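Local coordinates for hypothetical glycoside hydrolase (Parabacteroides distasonis, PDB 3TAW), which is of unknown function but belongs to a carbohydrate-active family related to the beta-fructosidases and is built as a five-bladed beta-propeller, at residues G117-R122 against A175-S180; M201-K206 against G227-L232. One frame throughout, in Å; residues are numbered along the deposited sequence. Where two conformers were deposited one is given.

Contact 1 of 2, residues G117-R122 against A175-S180. With EDO (1,2-ethanediol), chain P; EDO (1,2-ethanediol), chain K.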
ATOM      1  N   GLY A 117       9.133  -0.357 -13.741  1.00 14.60           N
ATOM      2  CA  GLY A 117       9.310  -1.319 -12.654  1.00 14.55           C
ATOM      3  C   GLY A 117       8.079  -1.604 -11.807  1.00 14.33           C
ATOM      4  O   GLY A 117       6.946  -1.603 -12.288  1.00 14.56           O
ATOM      5  N   THR A 118       8.319  -1.865 -10.523  1.00 13.94           N
ATOM      6  CA  THR A 118       7.336  -2.472  -9.662  1.00 13.79           C
ATOM      7  C   THR A 118       7.120  -1.542  -8.466  1.00 13.51           C
ATOM      8  O   THR A 118       7.989  -1.439  -7.615  1.00 13.31           O
ATOM      9  CB  THR A 118       7.854  -3.877  -9.204  1.00 13.98           C
ATOM     10  OG1 THR A 118       9.088  -3.742  -8.489  1.00 13.76           O
ATOM     11  CG2 THR A 118       8.093  -4.800 -10.391  1.00 14.52           C
ATOM     12  N   GLU A 119       5.966  -0.869  -8.403  1.00 13.29           N
ATOM     13  CA  GLU A 119       5.709   0.170  -7.401  1.00 13.10           C
ATOM     14  C   GLU A 119       4.725  -0.248  -6.307  1.00 12.81           C
ATOM     15  O   GLU A 119       3.919  -1.156  -6.500  1.00 12.06           O
ATOM     16  CB  GLU A 119       5.096   1.415  -8.054  1.00 14.19           C
ATOM     17  CG  GLU A 119       5.803   1.928  -9.314  1.00 14.94           C
ATOM     18  CD  GLU A 119       5.105   3.126  -9.916  1.00 16.18           C
ATOM     19  OE1 GLU A 119       3.884   3.345  -9.614  1.00 16.76           O
ATOM     20  OE2 GLU A 119       5.762   3.844 -10.713  1.00 17.02           O
ATOM     21  N   ASP A 120       4.785   0.472  -5.183  1.00 12.27           N
ATOM     22  CA  ASP A 120       3.673   0.570  -4.244  1.00 12.24           C
ATOM     23  C   ASP A 120       3.082  -0.776  -3.840  1.00 11.79           C
ATOM     24  O   ASP A 120       1.894  -1.060  -4.070  1.00 11.82           O
ATOM     25  CB  ASP A 120       2.610   1.490  -4.818  1.00 12.74           C
ATOM     26  CG  ASP A 120       3.084   2.937  -4.950  1.00 13.66           C
ATOM     27  OD1 ASP A 120       4.238   3.244  -4.569  1.00 13.02           O
ATOM     28  OD2 ASP A 120       2.250   3.776  -5.376  1.00 14.56           O
ATOM     29  N   PRO A 121       3.923  -1.609  -3.223  1.00 11.01           N
ATOM     30  CA  PRO A 121       3.531  -2.958  -2.788  1.00 11.05           C
ATOM     31  C   PRO A 121       2.609  -2.940  -1.558  1.00 10.71           C
ATOM     32  O   PRO A 121       2.720  -2.056  -0.702  1.00 10.79           O
ATOM     33  CB  PRO A 121       4.848  -3.568  -2.401  1.00 10.78           C
ATOM     34  CG  PRO A 121       5.672  -2.424  -1.911  1.00 11.03           C
ATOM     35  CD  PRO A 121       5.323  -1.296  -2.838  1.00 11.36           C
ATOM     36  N   ARG A 122       1.698  -3.900  -1.499  1.00 10.89           N
ATOM     37  CA  ARG A 122       1.061  -4.310  -0.254  1.00 10.97           C
ATOM     38  C   ARG A 122       1.187  -5.811  -0.164  1.00 10.87           C
ATOM     39  O   ARG A 122       1.046  -6.527  -1.172  1.00 10.35           O
ATOM     40  CB  ARG A 122      -0.444  -3.969  -0.192  1.00 11.46           C
ATOM     41  CG  ARG A 122      -0.782  -2.548   0.131  1.00 12.24           C
ATOM     42  CD  ARG A 122      -0.786  -1.713  -1.090  1.00 12.87           C
ATOM     43  NE  ARG A 122      -1.320  -0.351  -0.903  1.00 12.83           N
ATOM     44  CZ  ARG A 122      -0.971   0.667  -1.677  1.00 13.11           C
ATOM     45  NH1 ARG A 122      -0.130   0.472  -2.670  1.00 13.48           N
ATOM     46  NH2 ARG A 122      -1.447   1.884  -1.463  1.00 12.92           N
ATOM     47  N   ALA A 175      -5.984   2.082 -16.051  1.00 19.74           N
ATOM     48  CA  ALA A 175      -5.017   2.461 -15.020  1.00 19.03           C
ATOM     49  C   ALA A 175      -5.526   2.012 -13.655  1.00 17.76           C
ATOM     50  O   ALA A 175      -6.575   2.470 -13.237  1.00 17.59           O
ATOM     51  CB  ALA A 175      -4.806   3.968 -15.019  1.00 19.58           C
ATOM     52  N   THR A 176      -4.798   1.104 -12.985  1.00 16.75           N
ATOM     53  CA  THR A 176      -5.191   0.564 -11.698  1.00 15.76           C
ATOM     54  C   THR A 176      -3.956   0.428 -10.791  1.00 16.19           C
ATOM     55  O   THR A 176      -2.822   0.345 -11.284  1.00 15.83           O
ATOM     56  CB  THR A 176      -5.874  -0.812 -11.820  1.00 15.63           C
ATOM     57  OG1 THR A 176      -4.976  -1.774 -12.393  1.00 15.01           O
ATOM     58  CG2 THR A 176      -7.168  -0.725 -12.704  1.00 15.46           C
ATOM     59  N   LYS A 177      -4.206   0.455  -9.483  1.00 15.60           N
ATOM     60  CA  LYS A 177      -3.164   0.407  -8.459  1.00 15.33           C
ATOM     61  C   LYS A 177      -3.807   0.426  -7.082  1.00 14.45           C
ATOM     62  O   LYS A 177      -5.016   0.659  -6.963  1.00 14.46           O
ATOM     63  CB  LYS A 177      -2.203   1.603  -8.575  1.00 15.92           C
ATOM     64  CG  LYS A 177      -2.905   2.967  -8.601  1.00 16.72           C
ATOM     65  CD  LYS A 177      -1.941   4.153  -8.478  1.00 17.75           C
ATOM     66  CE  LYS A 177      -0.958   4.218  -9.632  1.00 18.21           C
ATOM     67  NZ  LYS A 177       0.021   5.342  -9.491  1.00 18.61           N
ATOM     68  N   SER A 178      -2.994   0.147  -6.060  1.00 13.34           N
ATOM     69  CA  SER A 178      -3.297   0.442  -4.656  1.00 12.68           C
ATOM     70  C   SER A 178      -4.390  -0.443  -4.078  1.00 12.22           C
ATOM     71  O   SER A 178      -5.547  -0.022  -3.952  1.00 11.75           O
ATOM     72  CB  SER A 178      -3.629   1.931  -4.470  1.00 13.35           C
ATOM     73  OG  SER A 178      -2.587   2.711  -5.057  1.00 14.35           O
ATOM     74  N   ALA A 179      -4.009  -1.663  -3.702  1.00 11.43           N
ATOM     75  CA  ALA A 179      -4.978  -2.657  -3.255  1.00 11.73           C
ATOM     76  C   ALA A 179      -4.785  -3.084  -1.807  1.00 11.58           C
ATOM     77  O   ALA A 179      -3.673  -3.376  -1.386  1.00 11.82           O
ATOM     78  CB  ALA A 179      -4.938  -3.884  -4.171  1.00 11.88           C
ATOM     79  N   SER A 180      -5.904  -3.196  -1.093  1.00 11.37           N
ATOM     80  CA  SER A 180      -5.954  -3.578   0.320  1.00 11.61           C
ATOM     81  C   SER A 180      -6.809  -4.827   0.467  1.00 12.07           C
ATOM     82  O   SER A 180      -8.047  -4.746   0.495  1.00 12.70           O
ATOM     83  CB  SER A 180      -6.589  -2.431   1.121  1.00 11.52           C
ATOM     84  OG  SER A 180      -5.822  -1.255   0.954  1.00 11.36           O
TER
HETATM   85  C1  EDO P 401       1.966   6.285 -12.858  1.00 29.37           C
HETATM   86  O1  EDO P 401       0.606   6.040 -12.475  1.00 32.56           O
HETATM   87  C2  EDO P 401       2.836   5.215 -12.224  1.00 27.90           C
HETATM   88  O2  EDO P 401       2.306   4.908 -10.936  1.00 27.00           O
HETATM   89  C1  EDO K 396      -5.901  -3.582 -14.997  1.00 23.26           C
HETATM   90  O1  EDO K 396      -5.052  -2.455 -14.920  1.00 21.88           O
HETATM   91  C2  EDO K 396      -5.248  -4.921 -14.626  1.00 24.82           C
HETATM   92  O2  EDO K 396      -5.153  -5.224 -13.233  1.00 26.51           O
HETATM   93  O   HOH W   1       1.674   2.932  -8.057  1.00 14.97           O
HETATM   94  O   HOH W   2      -0.041  -0.709  -6.077  1.00 11.42           O
HETATM   95  O   HOH W   3      -0.134   3.044  -3.921  1.00 15.04           O
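Arg122 and Ala179 bring the two backbones closest, with CA atoms 6.9 Å apart; from there back toward Gly117 and Ala175 the chains diverge, and no direct hydrogen bond joins them. Segment 117-122 turns a corner at Asp120 within strand 117-125, while 175-180 runs from a loop into strand 179-186; these first strands of two propeller blades meet near the middle of the molecule. Bent at chi2 (86°), the Arg122 chain passes CD 3.3 Å from Ala179 O and lays one guanidinium face over the Ser178 backbone, with Ser178 CA 3.6 Å above the guanidinium plane, toward the rim. NH1 returns a weak bond to Asp120 O, while NE and NH2 bond to the carbonyls of Gly248 and Cys247, fixing the rotation of the group. Water bridges the segments: one molecule links Asp120 O to Ser178 N, and another joins Asp120 OD2, Arg122 NH1 and Ser178 OG, a hydroxyl also bonded to Glu246. Glu119 OE1 and Lys177 NZ stand 4.4 Å apart, too far for a salt bridge. A 1,2-ethanediol spans them, its O2 giving a 2.6 Å hydrogen bond to Glu119 OE1 and accepting one of 2.7 Å from Lys177 NZ.

Contact 2 of 2, residues M201-K206 against G227-L232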
HETATM    1  N   MSE A 201     -10.933  -7.449  -1.790  1.00 12.53           N
HETATM    2  CA  MSE A 201     -10.062  -6.308  -1.585  0.50 12.25           C
HETATM    3  C   MSE A 201     -10.758  -5.006  -1.934  1.00 12.12           C
HETATM    4  O   MSE A 201     -11.706  -4.973  -2.731  1.00 12.40           O
HETATM    5  CB  MSE A 201      -8.749  -6.455  -2.367  0.50 12.34           C
HETATM    6  CG  MSE A 201      -8.916  -6.496  -3.851  0.50 12.61           C
HETATM    7 SE   MSE A 201      -7.231  -6.792  -4.771  0.38 13.04          SE
HETATM    8  CE  MSE A 201      -7.879  -6.291  -6.519  0.50 12.70           C
ATOM      9  N   TYR A 202     -10.304  -3.952  -1.262  1.00 12.12           N
ATOM     10  CA  TYR A 202     -10.602  -2.571  -1.628  1.00 12.05           C
ATOM     11  C   TYR A 202      -9.423  -2.125  -2.473  1.00 12.31           C
ATOM     12  O   TYR A 202      -8.262  -2.495  -2.184  1.00 12.99           O
ATOM     13  CB  TYR A 202     -10.771  -1.685  -0.374  1.00 11.95           C
ATOM     14  CG  TYR A 202     -11.864  -2.191   0.515  1.00 12.09           C
ATOM     15  CD1 TYR A 202     -11.601  -3.139   1.503  1.00 12.08           C
ATOM     16  CD2 TYR A 202     -13.173  -1.755   0.361  1.00 12.16           C
ATOM     17  CE1 TYR A 202     -12.615  -3.639   2.309  1.00 12.12           C
ATOM     18  CE2 TYR A 202     -14.205  -2.265   1.161  1.00 12.41           C
ATOM     19  CZ  TYR A 202     -13.918  -3.206   2.125  1.00 12.55           C
ATOM     20  OH  TYR A 202     -14.900  -3.727   2.938  1.00 12.65           O
ATOM     21  N   TRP A 203      -9.675  -1.381  -3.538  1.00 12.28           N
ATOM     22  CA  TRP A 203      -8.557  -0.891  -4.341  1.00 12.23           C
ATOM     23  C   TRP A 203      -8.895   0.452  -4.967  1.00 12.71           C
ATOM     24  O   TRP A 203     -10.066   0.835  -5.074  1.00 12.77           O
ATOM     25  CB  TRP A 203      -8.149  -1.942  -5.398  1.00 12.22           C
ATOM     26  CG  TRP A 203      -9.182  -2.100  -6.469  1.00 12.52           C
ATOM     27  CD1 TRP A 203     -10.305  -2.870  -6.421  1.00 13.08           C
ATOM     28  CD2 TRP A 203      -9.224  -1.397  -7.707  1.00 13.17           C
ATOM     29  NE1 TRP A 203     -11.025  -2.722  -7.572  1.00 13.71           N
ATOM     30  CE2 TRP A 203     -10.382  -1.818  -8.386  1.00 13.55           C
ATOM     31  CE3 TRP A 203      -8.382  -0.468  -8.315  1.00 13.22           C
ATOM     32  CZ2 TRP A 203     -10.735  -1.326  -9.644  1.00 14.01           C
ATOM     33  CZ3 TRP A 203      -8.717   0.017  -9.556  1.00 13.53           C
ATOM     34  CH2 TRP A 203      -9.901  -0.402 -10.212  1.00 14.08           C
ATOM     35  N   GLY A 204      -7.860   1.174  -5.367  1.00 12.97           N
ATOM     36  CA  GLY A 204      -8.043   2.402  -6.127  1.00 13.44           C
ATOM     37  C   GLY A 204      -7.327   3.605  -5.561  1.00 14.15           C
ATOM     38  O   GLY A 204      -6.903   3.613  -4.401  1.00 13.71           O
ATOM     39  N   GLU A 205      -7.235   4.626  -6.401  1.00 14.90           N
ATOM     40  CA  GLU A 205      -6.634   5.922  -6.092  1.00 15.82           C
ATOM     41  C   GLU A 205      -7.684   7.059  -6.178  1.00 16.28           C
ATOM     42  O   GLU A 205      -7.820   7.839  -5.260  1.00 16.54           O
ATOM     43  CB  GLU A 205      -5.499   6.189  -7.092  1.00 16.36           C
ATOM     44  CG  GLU A 205      -4.826   7.532  -6.966  1.00 17.43           C
ATOM     45  CD  GLU A 205      -3.862   7.843  -8.120  1.00 19.46           C
ATOM     46  OE1 GLU A 205      -4.034   7.339  -9.254  1.00 20.38           O
ATOM     47  OE2 GLU A 205      -2.951   8.648  -7.900  1.00 20.40           O
ATOM     48  N   LYS A 206      -8.393   7.159  -7.301  1.00 17.43           N
ATOM     49  CA  LYS A 206      -9.344   8.243  -7.529  1.00 18.66           C
ATOM     50  C   LYS A 206     -10.670   8.056  -6.773  1.00 17.80           C
ATOM     51  O   LYS A 206     -11.378   9.020  -6.544  1.00 18.13           O
ATOM     52  CB  LYS A 206      -9.641   8.374  -9.017  1.00 21.53           C
ATOM     53  CG  LYS A 206      -8.435   8.744  -9.869  1.00 24.81           C
ATOM     54  CD  LYS A 206      -8.792   8.767 -11.359  1.00 28.44           C
ATOM     55  CE  LYS A 206      -7.862   9.649 -12.195  1.00 32.06           C
ATOM     56  NZ  LYS A 206      -6.440   9.684 -11.724  1.00 34.33           N
ATOM     57  N   GLY A 227     -22.310  -1.605 -15.817  1.00 28.76           N
ATOM     58  CA  GLY A 227     -21.062  -2.318 -16.050  1.00 27.56           C
ATOM     59  C   GLY A 227     -19.808  -1.473 -15.845  1.00 26.48           C
ATOM     60  O   GLY A 227     -18.741  -1.840 -16.326  1.00 26.28           O
ATOM     61  N   GLU A 228     -19.959  -0.351 -15.141  0.50 25.93           N
ATOM     62  CA  GLU A 228     -18.847   0.532 -14.779  0.50 25.27           C
ATOM     63  C   GLU A 228     -18.346   0.148 -13.391  0.50 23.18           C
ATOM     64  O   GLU A 228     -19.032  -0.560 -12.660  0.50 22.71           O
ATOM     65  CB  GLU A 228     -19.308   1.990 -14.733  0.50 26.55           C
ATOM     66  CG  GLU A 228     -20.182   2.439 -15.898  0.50 28.12           C
ATOM     67  CD  GLU A 228     -20.742   3.838 -15.697  0.50 29.10           C
ATOM     68  OE1 GLU A 228     -21.826   3.989 -15.066  0.50 30.01           O
ATOM     69  OE2 GLU A 228     -20.099   4.787 -16.187  0.50 30.01           O
ATOM     70  N   LEU A 229     -17.152   0.607 -13.025  1.00 22.06           N
ATOM     71  CA  LEU A 229     -16.618   0.327 -11.673  1.00 20.68           C
ATOM     72  C   LEU A 229     -17.500   0.950 -10.592  1.00 20.45           C
ATOM     73  O   LEU A 229     -17.839   2.133 -10.654  1.00 20.50           O
ATOM     74  CB  LEU A 229     -15.199   0.840 -11.521  1.00 20.21           C
ATOM     75  CG  LEU A 229     -14.132   0.160 -12.373  1.00 20.70           C
ATOM     76  CD1 LEU A 229     -12.816   0.937 -12.279  1.00 19.91           C
ATOM     77  CD2 LEU A 229     -13.931  -1.319 -11.972  1.00 20.36           C
ATOM     78  N   LEU A 230     -17.866   0.133  -9.609  1.00 19.14           N
ATOM     79  CA  LEU A 230     -18.653   0.571  -8.481  1.00 18.89           C
ATOM     80  C   LEU A 230     -17.775   1.388  -7.518  1.00 18.28           C
ATOM     81  O   LEU A 230     -16.732   0.906  -7.051  1.00 17.01           O
ATOM     82  CB  LEU A 230     -19.225  -0.645  -7.763  1.00 18.87           C
ATOM     83  CG  LEU A 230     -20.247  -0.355  -6.687  1.00 19.47           C
ATOM     84  CD1 LEU A 230     -21.622   0.077  -7.339  1.00 19.77           C
ATOM     85  CD2 LEU A 230     -20.369  -1.550  -5.729  1.00 19.66           C
ATOM     86  N   LYS A 231     -18.236   2.593  -7.189  1.00 17.85           N
ATOM     87  CA  LYS A 231     -17.523   3.452  -6.251  1.00 17.82           C
ATOM     88  C   LYS A 231     -18.074   3.272  -4.848  1.00 16.96           C
ATOM     89  O   LYS A 231     -19.173   3.723  -4.554  1.00 17.81           O
ATOM     90  CB  LYS A 231     -17.645   4.913  -6.688  1.00 18.49           C
ATOM     91  CG  LYS A 231     -16.931   5.224  -8.004  1.00 19.80           C
ATOM     92  CD  LYS A 231     -17.319   6.625  -8.487  1.00 21.48           C
ATOM     93  CE  LYS A 231     -16.988   6.832  -9.950  1.00 23.48           C
ATOM     94  NZ  LYS A 231     -17.508   8.158 -10.422  1.00 25.55           N
ATOM     95  N   LEU A 232     -17.323   2.606  -3.971  1.00 15.11           N
ATOM     96  CA  LEU A 232     -17.766   2.425  -2.576  1.00 14.66           C
ATOM     97  C   LEU A 232     -17.768   3.738  -1.798  1.00 14.60           C
ATOM     98  O   LEU A 232     -18.674   4.013  -0.988  1.00 15.21           O
ATOM     99  CB  LEU A 232     -16.863   1.397  -1.869  1.00 14.25           C
ATOM    100  CG  LEU A 232     -17.222  -0.070  -2.131  1.00 14.45           C
ATOM    101  CD1 LEU A 232     -17.166  -0.460  -3.588  1.00 14.87           C
ATOM    102  CD2 LEU A 232     -16.291  -0.987  -1.292  1.00 14.37           C
TER
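Leu229 makes the first contact of the loop 227-232 with the strand end, setting its forked tip against the benzo ring of Trp203. The two methyls arrive differently: CD2 lies in the plane of the indole, at its edge, 4.0 Å from Trp203 CZ2, whereas CD1 comes in obliquely, 3.8 Å from Trp203 CH2. The two side chains cross at about a right angle. Trp203 reaches out this far because its CG sits between the backbone N and the carbonyl carbon (chi1 70°), which carries the six-membered ring toward the loop. Its ring also meets those of Tyr209 and Phe163, and NE1 gives a weak hydrogen bond to Ala210 O; Leu229 packs against the group of rings made by Trp203, Tyr209 and Phe163. The propeller blade here is formed by strands 179-186, 199-203, 209-213 and 220-221, and the loop, having left its last strand, runs back past strand 209-213 to reach side chains of 199-203. Lys231 lies along this path, against Asn207 and Tyr209. Leu232 then touches Tyr202, whose side chain leaves the strand on the face opposite to Trp203. A single methyl does the work: Leu232 CD2 sits near the ring plane at the tyrosine edge, 3.5 Å from CE2 and 3.6 Å from CD2 of Tyr202, the side chains again crossing at about a right angle. The ring is held from other directions as well, stacked with Phe288, edge-to-face with Phe200, and packed on Cys247 and Ala251 of strand 244-254, which pairs with 179-186. At its far end, Tyr202 OH is hydrogen-bonded to the carbonyl oxygen of Pro293.

Overall arrangement
After two short strands near the N terminus, the chain builds the sheet of strands 49-58 to 95-96 and then enters strand 117-125. Contact 1 closes the loop that holds the rest of that second sheet, through strand 157-161, and joins it to the start of strand 179-186. Only after this does contact 2 open, closing a shorter loop through strands 209-213 and 220-221 of the next blade. The two loops thus follow in series, neither nesting nor crossing. They meet through pairing of strands 179-186 and 199-203, where Ser180 N lies 2.7 Å from Tyr202 O, a probable hydrogen bond. Contact 1 ties blade to blade near the centre; contact 2 fastens an outer loop onto its own blade.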